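PDB 6ILS: ribokinase from Arabidopsis thaliana, which catalyses the magnesium-dependent transfer of a phosphoryl group from ATP to O-5 of D-ribose, giving D-ribose 5-phosphate. Local coordinates for residues B[13-19]-B[31-37]; B[44-49]-B[259-264]; B[117-123]-B[144-149]. One frame throughout, in Å; residues are numbered along the deposited sequence.

Contact 1 of 3, residues B[13-19]-B[31-37]. With RIB (alpha-D-ribofuranose), chain F.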
loop_
_atom_site.group_PDB
_atom_site.type_symbol
_atom_site.label_atom_id
_atom_site.label_comp_id
_atom_site.label_asym_id
_atom_site.label_seq_id
_atom_site.Cartn_x
_atom_site.Cartn_y
_atom_site.Cartn_z
ATOM N N ALA B 13 2.245 3.151 -6.863
ATOM C CA ALA B 13 2.111 3.693 -5.518
ATOM C C ALA B 13 3.350 3.236 -4.757
ATOM O O ALA B 13 3.650 2.052 -4.715
ATOM C CB ALA B 13 0.833 3.206 -4.842
ATOM N N ASP B 14 4.075 4.185 -4.187
ATOM C CA ASP B 14 5.288 3.879 -3.448
ATOM C C ASP B 14 4.965 3.744 -1.961
ATOM O O ASP B 14 4.610 4.728 -1.326
ATOM C CB ASP B 14 6.334 4.969 -3.681
ATOM C CG ASP B 14 6.936 4.918 -5.093
ATOM O OD1 ASP B 14 6.920 3.825 -5.709
ATOM O OD2 ASP B 14 7.442 5.962 -5.560
ATOM N N ILE B 15 5.072 2.523 -1.440
ATOM C CA ILE B 15 4.749 2.234 -0.043
ATOM C C ILE B 15 6.022 2.204 0.811
ATOM O O ILE B 15 6.715 1.193 0.865
ATOM C CB ILE B 15 4.032 0.887 0.129
ATOM C CG1 ILE B 15 2.902 0.699 -0.896
ATOM C CG2 ILE B 15 3.479 0.771 1.547
ATOM C CD1 ILE B 15 1.705 1.516 -0.620
ATOM N N TYR B 16 6.314 3.319 1.464
ATOM C CA TYR B 16 7.502 3.452 2.304
ATOM C C TYR B 16 7.224 3.056 3.733
ATOM O O TYR B 16 6.307 3.592 4.346
ATOM C CB TYR B 16 8.004 4.890 2.284
ATOM C CG TYR B 16 8.472 5.325 0.926
ATOM C CD1 TYR B 16 9.730 4.976 0.466
ATOM C CD2 TYR B 16 7.651 6.078 0.099
ATOM C CE1 TYR B 16 10.165 5.365 -0.779
ATOM C CE2 TYR B 16 8.073 6.477 -1.149
ATOM C CZ TYR B 16 9.335 6.115 -1.586
ATOM O OH TYR B 16 9.766 6.507 -2.834
ATOM N N VAL B 17 8.014 2.130 4.266
ATOM C CA VAL B 17 7.944 1.817 5.684
ATOM C C VAL B 17 9.324 1.993 6.325
ATOM O O VAL B 17 10.331 1.474 5.830
ATOM C CB VAL B 17 7.398 0.389 5.945
ATOM C CG1 VAL B 17 5.957 0.269 5.440
ATOM C CG2 VAL B 17 8.277 -0.674 5.300
ATOM N N GLU B 18 9.364 2.767 7.406
ATOM C CA GLU B 18 10.590 2.953 8.178
ATOM C C GLU B 18 10.751 1.833 9.201
ATOM O O GLU B 18 9.936 1.696 10.117
ATOM C CB GLU B 18 10.579 4.304 8.882
ATOM C CG GLU B 18 10.859 5.476 7.973
ATOM C CD GLU B 18 10.767 6.796 8.709
ATOM O OE1 GLU B 18 11.103 6.820 9.916
ATOM O OE2 GLU B 18 10.364 7.808 8.085
ATOM N N ILE B 19 11.798 1.029 9.045
ATOM C CA ILE B 19 12.086 -0.037 9.999
ATOM C C ILE B 19 13.512 0.098 10.542
ATOM O O ILE B 19 14.290 0.933 10.070
ATOM C CB ILE B 19 11.899 -1.434 9.364
ATOM C CG1 ILE B 19 12.869 -1.634 8.197
ATOM C CG2 ILE B 19 10.468 -1.617 8.889
ATOM C CD1 ILE B 19 12.633 -2.920 7.423
ATOM N N ALA B 31 7.012 -1.336 12.276
ATOM C CA ALA B 31 7.664 -0.165 11.719
ATOM C C ALA B 31 7.395 1.047 12.592
ATOM O O ALA B 31 6.410 1.090 13.325
ATOM C CB ALA B 31 7.184 0.087 10.296
ATOM N N LYS B 32 8.278 2.033 12.511
ATOM C CA LYS B 32 8.090 3.292 13.217
ATOM C C LYS B 32 6.981 4.109 12.554
ATOM O O LYS B 32 6.086 4.625 13.219
ATOM C CB LYS B 32 9.397 4.090 13.250
ATOM C CG LYS B 32 9.209 5.604 13.284
ATOM C CD LYS B 32 10.540 6.346 13.233
ATOM C CE LYS B 32 10.340 7.853 13.360
ATOM N NZ LYS B 32 10.182 8.286 14.778
ATOM N N THR B 33 7.049 4.228 11.233
ATOM C CA THR B 33 6.032 4.961 10.500
ATOM C C THR B 33 6.027 4.547 9.022
ATOM O O THR B 33 6.642 3.542 8.635
ATOM C CB THR B 33 6.232 6.496 10.634
ATOM O OG1 THR B 33 5.117 7.193 10.060
ATOM C CG2 THR B 33 7.526 6.949 9.969
ATOM N N GLY B 34 5.315 5.321 8.210
ATOM C CA GLY B 34 5.205 5.049 6.791
ATOM C C GLY B 34 4.477 6.156 6.057
ATOM O O GLY B 34 3.923 7.081 6.670
ATOM N N GLN B 35 4.495 6.064 4.730
ATOM C CA GLN B 35 3.786 6.999 3.880
ATOM C C GLN B 35 3.592 6.344 2.520
ATOM O O GLN B 35 4.466 5.631 2.053
ATOM C CB GLN B 35 4.559 8.304 3.749
ATOM C CG GLN B 35 3.736 9.486 3.293
ATOM C CD GLN B 35 4.501 10.794 3.409
ATOM O OE1 GLN B 35 5.639 10.815 3.882
ATOM N NE2 GLN B 35 3.882 11.891 2.973
ATOM N N THR B 36 2.432 6.552 1.906
ATOM C CA THR B 36 2.188 6.061 0.547
ATOM C C THR B 36 2.115 7.243 -0.400
ATOM O O THR B 36 1.297 8.146 -0.209
ATOM C CB THR B 36 0.891 5.238 0.445
ATOM O OG1 THR B 36 1.060 3.998 1.143
ATOM C CG2 THR B 36 0.571 4.942 -1.018
ATOM N N LEU B 37 2.975 7.242 -1.420
ATOM C CA LEU B 37 3.069 8.387 -2.322
ATOM C C LEU B 37 2.950 7.971 -3.791
ATOM O O LEU B 37 3.237 6.828 -4.147
ATOM C CB LEU B 37 4.392 9.131 -2.099
ATOM C CG LEU B 37 4.622 9.826 -0.754
ATOM C CD1 LEU B 37 6.068 10.282 -0.632
ATOM C CD2 LEU B 37 3.678 11.012 -0.589
HETATM O O5 RIB F . 12.666 6.631 -9.877
HETATM C C5 RIB F . 11.722 6.566 -8.841
HETATM C C4 RIB F . 10.827 5.527 -9.061
HETATM O O4 RIB F . 11.511 4.202 -9.289
HETATM C C3 RIB F . 10.065 5.313 -7.682
HETATM O O3 RIB F . 8.895 6.264 -7.650
HETATM C C2 RIB F . 9.818 4.084 -7.599
HETATM O O2 RIB F . 8.374 3.767 -7.717
HETATM C C1 RIB F . 10.693 3.312 -8.791
HETATM O O1 RIB F . 9.846 2.833 -9.771
#

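Contact 2 of 3, residues B[44-49]-B[259-264]. With RIB (alpha-D-ribofuranose), chain F; ATP (adenosine-5'-triphosphate), chain E.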
loop_
_atom_site.group_PDB
_atom_site.type_symbol
_atom_site.label_atom_id
_atom_site.label_comp_id
_atom_site.label_asym_id
_atom_site.label_seq_id
_atom_site.Cartn_x
_atom_site.Cartn_y
_atom_site.Cartn_z
ATOM N N ASN B 44 6.523 9.872 -12.651
ATOM C CA ASN B 44 7.468 10.896 -12.171
ATOM C C ASN B 44 7.922 11.796 -13.297
ATOM O O ASN B 44 7.972 13.016 -13.162
ATOM C CB ASN B 44 8.709 10.273 -11.530
ATOM C CG ASN B 44 8.433 9.664 -10.182
ATOM O OD1 ASN B 44 7.382 9.884 -9.585
ATOM N ND2 ASN B 44 9.408 8.921 -9.665
ATOM N N GLN B 45 8.315 11.185 -14.412
ATOM C CA GLN B 45 8.813 11.966 -15.536
ATOM C C GLN B 45 7.728 12.848 -16.136
ATOM O O GLN B 45 7.991 14.005 -16.485
ATOM C CB GLN B 45 9.446 11.016 -16.561
ATOM C CG GLN B 45 10.700 10.404 -15.952
ATOM C CD GLN B 45 11.437 9.452 -16.875
ATOM O OE1 GLN B 45 11.166 9.389 -18.074
ATOM N NE2 GLN B 45 12.376 8.707 -16.311
ATOM N N ALA B 46 6.494 12.335 -16.226
ATOM C CA ALA B 46 5.393 13.136 -16.734
ATOM C C ALA B 46 5.076 14.285 -15.779
ATOM O O ALA B 46 4.850 15.419 -16.214
ATOM C CB ALA B 46 4.144 12.270 -16.949
ATOM N N ALA B 47 5.041 13.987 -14.480
ATOM C CA ALA B 47 4.807 15.055 -13.497
ATOM C C ALA B 47 5.846 16.166 -13.607
ATOM O O ALA B 47 5.517 17.360 -13.550
ATOM C CB ALA B 47 4.787 14.497 -12.090
ATOM N N CYS B 48 7.100 15.773 -13.789
ATOM C CA CYS B 48 8.171 16.756 -13.950
ATOM C C CYS B 48 7.953 17.661 -15.149
ATOM O O CYS B 48 7.992 18.890 -15.038
ATOM C CB CYS B 48 9.511 16.033 -14.059
ATOM S SG CYS B 48 10.889 17.132 -14.397
ATOM N N GLY B 49 7.720 17.047 -16.299
ATOM C CA GLY B 49 7.459 17.785 -17.514
ATOM C C GLY B 49 6.324 18.773 -17.332
ATOM O O GLY B 49 6.457 19.934 -17.690
ATOM N N ASP B 259 14.697 10.812 -12.364
ATOM C CA ASP B 259 13.545 11.023 -13.233
ATOM C C ASP B 259 13.408 12.487 -13.602
ATOM O O ASP B 259 13.128 12.828 -14.756
ATOM C CB ASP B 259 12.263 10.532 -12.558
ATOM C CG ASP B 259 12.268 9.026 -12.340
ATOM O OD1 ASP B 259 12.718 8.320 -13.263
ATOM O OD2 ASP B 259 11.847 8.565 -11.254
ATOM N N THR B 260 13.620 13.350 -12.612
ATOM C CA THR B 260 13.571 14.790 -12.819
ATOM C C THR B 260 14.651 15.212 -13.809
ATOM O O THR B 260 14.403 15.994 -14.742
ATOM C CB THR B 260 13.764 15.517 -11.485
ATOM O OG1 THR B 260 12.659 15.196 -10.614
ATOM C CG2 THR B 260 13.835 17.011 -11.692
ATOM N N PHE B 261 15.855 14.687 -13.598
ATOM C CA PHE B 261 16.985 15.024 -14.469
ATOM C C PHE B 261 16.639 14.709 -15.927
ATOM O O PHE B 261 16.804 15.538 -16.830
ATOM C CB PHE B 261 18.254 14.269 -14.048
ATOM C CG PHE B 261 19.477 14.676 -14.846
ATOM C CD1 PHE B 261 19.780 14.064 -16.055
ATOM C CD2 PHE B 261 20.290 15.699 -14.401
ATOM C CE1 PHE B 261 20.888 14.459 -16.803
ATOM C CE2 PHE B 261 21.404 16.101 -15.140
ATOM C CZ PHE B 261 21.697 15.481 -16.352
ATOM N N THR B 262 16.147 13.497 -16.145
ATOM C CA THR B 262 15.895 13.025 -17.508
ATOM C C THR B 262 14.741 13.785 -18.155
ATOM O O THR B 262 14.838 14.233 -19.294
ATOM C CB THR B 262 15.590 11.500 -17.518
ATOM O OG1 THR B 262 16.647 10.809 -16.841
ATOM C CG2 THR B 262 15.500 10.994 -18.944
ATOM N N ALA B 263 13.659 14.001 -17.412
ATOM C CA ALA B 263 12.543 14.758 -17.973
ATOM C C ALA B 263 12.872 16.234 -18.219
ATOM O O ALA B 263 12.399 16.820 -19.203
ATOM C CB ALA B 263 11.299 14.629 -17.060
ATOM N N ALA B 264 13.674 16.842 -17.341
ATOM C CA ALA B 264 14.025 18.259 -17.497
ATOM C C ALA B 264 14.947 18.433 -18.705
ATOM O O ALA B 264 14.839 19.391 -19.472
ATOM C CB ALA B 264 14.704 18.802 -16.210
HETATM O O5 RIB F . 12.666 6.631 -9.877
HETATM C C5 RIB F . 11.722 6.566 -8.841
HETATM C C4 RIB F . 10.827 5.527 -9.061
HETATM O O4 RIB F . 11.511 4.202 -9.289
HETATM C C3 RIB F . 10.065 5.313 -7.682
HETATM O O3 RIB F . 8.895 6.264 -7.650
HETATM C C2 RIB F . 9.818 4.084 -7.599
HETATM O O2 RIB F . 8.374 3.767 -7.717
HETATM C C1 RIB F . 10.693 3.312 -8.791
HETATM O O1 RIB F . 9.846 2.833 -9.771
HETATM P PG ATP E . 19.426 7.597 -11.151
HETATM O O1G ATP E . 18.982 7.294 -12.535
HETATM O O2G ATP E . 18.238 7.958 -10.272
HETATM O O3G ATP E . 20.089 6.411 -10.520
HETATM P PB ATP E . 21.774 8.948 -10.396
HETATM O O1B ATP E . 22.467 10.183 -10.777
HETATM O O2B ATP E . 22.701 7.847 -10.636
HETATM O O3B ATP E . 20.468 8.810 -11.278
HETATM P PA ATP E . 21.282 9.917 -7.699
HETATM O O1A ATP E . 22.631 9.936 -6.987
HETATM O O2A ATP E . 20.190 9.576 -6.718
HETATM O O3A ATP E . 21.304 8.834 -8.855
HETATM O "O5'" ATP E . 20.994 11.342 -8.281
HETATM C "C5'" ATP E . 19.853 11.565 -9.087
HETATM C "C4'" ATP E . 19.982 13.023 -9.702
HETATM O "O4'" ATP E . 20.149 14.043 -8.554
HETATM C "C3'" ATP E . 21.037 13.088 -10.395
HETATM O "O3'" ATP E . 20.821 13.919 -11.550
HETATM C "C2'" ATP E . 22.195 13.803 -9.445
HETATM O "O2'" ATP E . 23.182 14.389 -10.341
HETATM C "C1'" ATP E . 21.574 14.632 -8.710
HETATM N N9 ATP E . 22.135 14.631 -7.346
HETATM C C8 ATP E . 22.524 13.732 -6.395
HETATM N N7 ATP E . 22.972 14.437 -5.321
HETATM C C5 ATP E . 22.849 15.774 -5.608
HETATM C C6 ATP E . 23.157 16.915 -4.869
HETATM N N6 ATP E . 23.715 16.986 -3.546
HETATM N N1 ATP E . 22.941 18.118 -5.398
HETATM C C2 ATP E . 22.403 18.239 -6.662
HETATM N N3 ATP E . 22.095 17.136 -7.392
HETATM C C4 ATP E . 22.328 15.898 -6.855
#

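Contact 3 of 3, residues B[117-123]-B[144-149]. With RIB (alpha-D-ribofuranose), chain F.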
loop_
_atom_site.group_PDB
_atom_site.type_symbol
_atom_site.label_atom_id
_atom_site.label_comp_id
_atom_site.label_asym_id
_atom_site.label_seq_id
_atom_site.Cartn_x
_atom_site.Cartn_y
_atom_site.Cartn_z
ATOM N N ASN B 117 1.163 -2.139 -14.836
ATOM C CA ASN B 117 2.304 -1.613 -15.609
ATOM C C ASN B 117 2.880 -2.671 -16.543
ATOM O O ASN B 117 3.342 -2.355 -17.652
ATOM C CB ASN B 117 3.419 -1.108 -14.689
ATOM C CG ASN B 117 3.038 0.153 -13.932
ATOM O OD1 ASN B 117 2.474 1.095 -14.492
ATOM N ND2 ASN B 117 3.375 0.183 -12.648
ATOM N N MET B 118 2.864 -3.919 -16.075
ATOM C CA MET B 118 3.450 -5.028 -16.824
ATOM C C MET B 118 2.403 -5.879 -17.540
ATOM O O MET B 118 2.712 -6.543 -18.532
ATOM C CB MET B 118 4.276 -5.918 -15.896
ATOM C CG MET B 118 5.575 -5.302 -15.410
ATOM S SD MET B 118 6.692 -4.852 -16.740
ATOM C CE MET B 118 7.239 -6.455 -17.331
ATOM N N LYS B 119 1.163 -5.850 -17.060
ATOM C CA LYS B 119 0.196 -6.856 -17.488
ATOM C C LYS B 119 -1.064 -6.343 -18.175
ATOM O O LYS B 119 -1.842 -7.143 -18.695
ATOM C CB LYS B 119 -0.185 -7.711 -16.275
ATOM C CG LYS B 119 0.967 -8.608 -15.824
ATOM C CD LYS B 119 0.664 -9.312 -14.512
ATOM C CE LYS B 119 1.761 -10.306 -14.160
ATOM N NZ LYS B 119 1.500 -10.951 -12.843
ATOM N N ALA B 120 -1.263 -5.031 -18.228
ATOM C CA ALA B 120 -2.514 -4.500 -18.762
ATOM C C ALA B 120 -2.388 -3.838 -20.121
ATOM O O ALA B 120 -3.279 -3.099 -20.532
ATOM C CB ALA B 120 -3.115 -3.515 -17.780
ATOM N N TRP B 121 -1.276 -4.074 -20.805
ATOM C CA TRP B 121 -1.072 -3.511 -22.127
ATOM C C TRP B 121 -1.586 -4.473 -23.194
ATOM O O TRP B 121 -1.521 -5.679 -23.009
ATOM C CB TRP B 121 0.411 -3.220 -22.364
ATOM C CG TRP B 121 0.994 -2.156 -21.465
ATOM C CD1 TRP B 121 1.639 -2.343 -20.269
ATOM C CD2 TRP B 121 0.984 -0.747 -21.699
ATOM N NE1 TRP B 121 2.024 -1.121 -19.743
ATOM C CE2 TRP B 121 1.642 -0.131 -20.609
ATOM C CE3 TRP B 121 0.495 0.059 -22.731
ATOM C CZ2 TRP B 121 1.824 1.247 -20.533
ATOM C CZ3 TRP B 121 0.666 1.430 -22.645
ATOM C CH2 TRP B 121 1.330 2.011 -21.546
ATOM N N PRO B 122 -2.068 -3.943 -24.323
ATOM C CA PRO B 122 -2.464 -4.877 -25.384
ATOM C C PRO B 122 -1.245 -5.562 -25.986
ATOM O O PRO B 122 -0.133 -5.029 -25.904
ATOM C CB PRO B 122 -3.149 -3.975 -26.404
ATOM C CG PRO B 122 -2.418 -2.675 -26.267
ATOM C CD PRO B 122 -2.064 -2.548 -24.791
ATOM N N GLU B 123 -1.444 -6.740 -26.565
ATOM C CA GLU B 123 -0.370 -7.444 -27.242
ATOM C C GLU B 123 0.190 -6.567 -28.365
ATOM O O GLU B 123 1.402 -6.480 -28.558
ATOM C CB GLU B 123 -0.874 -8.782 -27.789
ATOM C CG GLU B 123 0.038 -9.411 -28.835
ATOM C CD GLU B 123 -0.368 -10.832 -29.204
ATOM O OE1 GLU B 123 -1.186 -11.431 -28.471
ATOM O OE2 GLU B 123 0.123 -11.344 -30.234
ATOM N N GLU B 144 10.054 -0.104 -16.976
ATOM C CA GLU B 144 9.099 -0.565 -15.960
ATOM C C GLU B 144 7.763 -0.946 -16.600
ATOM O O GLU B 144 6.750 -1.094 -15.909
ATOM C CB GLU B 144 8.900 0.529 -14.885
ATOM C CG GLU B 144 10.138 0.786 -14.042
ATOM C CD GLU B 144 9.868 1.647 -12.795
ATOM O OE1 GLU B 144 8.940 2.495 -12.809
ATOM O OE2 GLU B 144 10.586 1.449 -11.791
ATOM N N ILE B 145 7.766 -1.077 -17.925
ATOM C CA ILE B 145 6.657 -1.671 -18.685
ATOM C C ILE B 145 7.292 -2.668 -19.685
ATOM O O ILE B 145 8.524 -2.689 -19.843
ATOM C CB ILE B 145 5.789 -0.613 -19.427
ATOM C CG1 ILE B 145 6.564 -0.010 -20.599
ATOM C CG2 ILE B 145 5.292 0.486 -18.468
ATOM C CD1 ILE B 145 5.784 0.920 -21.465
ATOM N N PRO B 146 6.476 -3.516 -20.337
ATOM C CA PRO B 146 7.112 -4.580 -21.143
ATOM C C PRO B 146 7.992 -4.103 -22.305
ATOM O O PRO B 146 7.655 -3.144 -22.973
ATOM C CB PRO B 146 5.910 -5.361 -21.694
ATOM C CG PRO B 146 4.852 -5.176 -20.658
ATOM C CD PRO B 146 5.032 -3.757 -20.161
ATOM N N ASP B 147 9.098 -4.808 -22.539
ATOM C CA ASP B 147 9.964 -4.559 -23.693
ATOM C C ASP B 147 9.161 -4.419 -24.983
ATOM O O ASP B 147 9.450 -3.574 -25.824
ATOM C CB ASP B 147 10.992 -5.690 -23.848
ATOM C CG ASP B 147 12.094 -5.643 -22.794
ATOM O OD1 ASP B 147 12.397 -4.547 -22.284
ATOM O OD2 ASP B 147 12.673 -6.709 -22.483
ATOM N N SER B 148 8.136 -5.250 -25.127
ATOM C CA SER B 148 7.363 -5.287 -26.364
ATOM C C SER B 148 6.666 -3.976 -26.635
ATOM O O SER B 148 6.637 -3.503 -27.766
ATOM C CB SER B 148 6.323 -6.408 -26.325
ATOM O OG SER B 148 5.366 -6.197 -27.346
ATOM N N ILE B 149 6.105 -3.390 -25.582
ATOM C CA ILE B 149 5.434 -2.110 -25.688
ATOM C C ILE B 149 6.432 -0.996 -25.993
ATOM O O ILE B 149 6.167 -0.147 -26.840
ATOM C CB ILE B 149 4.659 -1.803 -24.380
ATOM C CG1 ILE B 149 3.598 -2.883 -24.153
ATOM C CG2 ILE B 149 4.030 -0.413 -24.441
ATOM C CD1 ILE B 149 2.597 -2.989 -25.291
HETATM O O5 RIB F . 12.666 6.631 -9.877
HETATM C C5 RIB F . 11.722 6.566 -8.841
HETATM C C4 RIB F . 10.827 5.527 -9.061
HETATM O O4 RIB F . 11.511 4.202 -9.289
HETATM C C3 RIB F . 10.065 5.313 -7.682
HETATM O O3 RIB F . 8.895 6.264 -7.650
HETATM C C2 RIB F . 9.818 4.084 -7.599
HETATM O O2 RIB F . 8.374 3.767 -7.717
HETATM C C1 RIB F . 10.693 3.312 -8.791
HETATM O O1 RIB F . 9.846 2.833 -9.771
#

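Contact 1 of 3, residues B[13-19]-B[31-37]
Asp-14 and Leu-37 pair in an antiparallel ladder in which backbone bonds do most of the work. The amide N of Asp-14 reaches Leu-37 O at 2.8 Å, and Leu-37 N returns to Asp-14 O. Tyr-16 and Gln-35 form the next hydrogen-bonded pair, and beyond it Lys-32 N closes on Glu-18 O at 2.9 Å. Between these rungs Val-17 faces Gly-34, whose CA lies 3.1 Å from Tyr-16 O. These strands belong to the four-stranded lid sheet of the PfkB ribokinases: strand 96-102 flanks 13-18 on its other edge, and Val-113 of the second subunit packs on Val-17 and Ala-31. Side-chain packing lies on both faces. Ile-15 and Thr-36 lie alongside each other; chi1 -46° and chi2 -74° together swing Ile-15 CD1 to 3.1 Å from Thr-36 OG1. On the face shared with Asp-14, the Tyr-16 ring atom CE2 makes an apolar contact with Leu-37 CD1 at 4.3 Å, while the Glu-18 carboxylate lies against the methyl CG2 of Thr-33. Toward the sugar, Asp-14 uses both carboxylate oxygens: OD1 accepts from ribose O2 at 2.5 Å and OD2 from O3 at 2.6 Å.

Contact 2 of 3, residues B[44-49]-B[259-264]
Asn-44 to Gly-49 and Asp-259 to Ala-264 are short pieces of helices 41-51 and 257-270 whose axes approach to 8.4 Å and cross at -54°. Gln-45 and Ala-263 sit at the near point, where the small CB of Ala-263 rests 3.4 Å from Gln-45 O. Cys-48 turns SG anti to its own amide nitrogen (chi1 175°), which lays the sulfur 3.7 Å from Ala-263 CB. At the other end Asn-44 ND2 donates to Asp-259 OD2 at 2.9 Å in a nearly straight bond that lies in the amide plane, yet reaches the oxygen on its anti side and out of the carboxylate plane; ND2 also makes a weak bond to ribose O3. Gln-45 crosses Asp-259 at about a right angle and gives NE2 to OD1 at 3.1 Å, again on the anti side; Gln-142 holds its OE1, and NE2 has a weak second bond to Asp-167. Bonds at both oxygens fix the carboxylate's rotation, while OD2 also accepts from ribose O5 at 2.5 Å. Replacing the Asp-259 carboxylate by an alanine methyl is likely to cost Asn-44 and Gln-45 the group that takes both their N-H bonds, and the ribose O5 hydroxyl its mate. Phe-261 brings CD2 to 3.4 Å from ATP O3'. Asp-259, bonded to the O5 hydroxyl that is phosphorylated, is the likely proton acceptor, consistent with the catalytic site of PfkB-family kinases.

Contact 3 of 3, residues B[117-123]-B[144-149]
Trp-121 and Ile-149 meet face-on: the methyl CG2 of the isoleucine stands 4.2 Å from the centroid of the six-membered ring, 18° off its normal, a CH-pi contact. Ile-149 sends its other branch along the root of the same side chain, CD1 lying 3.7 Å from Trp-121 CB. Ile-145 joins it on that face. Its CG1 sits between the backbone N and the carbonyl carbon (chi1 71°), and CD1 comes over the rim by CZ2. Pro-146 crosses the indole obliquely, with CD 3.7 Å from CD1 of Trp-121. The indole is also tied to its own segment by a weak bond, NE1 to Asn-117 O at 2.8 Å. The same oxygen takes a CA-H...O contact from Ile-145 CA at 3.5 Å, with Pro-146 CD close by. Met-118 is bent at chi2 and chi3, which folds Met-118 SD back to 3.7 Å from Ile-145 C. Val-8 of the central sheet packs against both Trp-121 and Ile-145. The packing thus joins the end of helix 116-119 to the turn between strand 138-143 and helix 147-158, with Pro-146 at the N-cap position. From that turn Glu-144 extends away from the indole; Ser-10 and Lys-41 N hold OE1, and OE2 accepts from ribose O1 at 2.6 Å. Such a turn, carrying a ligand-binding residue at the carboxyl end of a parallel strand, is characteristic of alpha/beta folds.

Three separate pieces of scaffold converge on one ribose. The centres of contacts 1 and 2 lie about 23 Å apart, those of 1 and 3 about 27 Å, and those of 2 and 3 about 21 Å; their nearest atoms stay about 5 Å (1 and 2) and 7 Å (the other pairs) apart, without touching, yet each sends a carboxylate to the sugar. Contact 1 takes the O2 and O3 side from the lid, contact 3 takes O1, and contact 2 holds O5, the oxygen that is phosphorylated. Strand 33-39 runs on into helix 41-51, linking contacts 1 and 2, whereas contact 3 is nested within the loop that contact 2 closes. Gly-40, Lys-41 and Asn-12 add further hydrogen bonds.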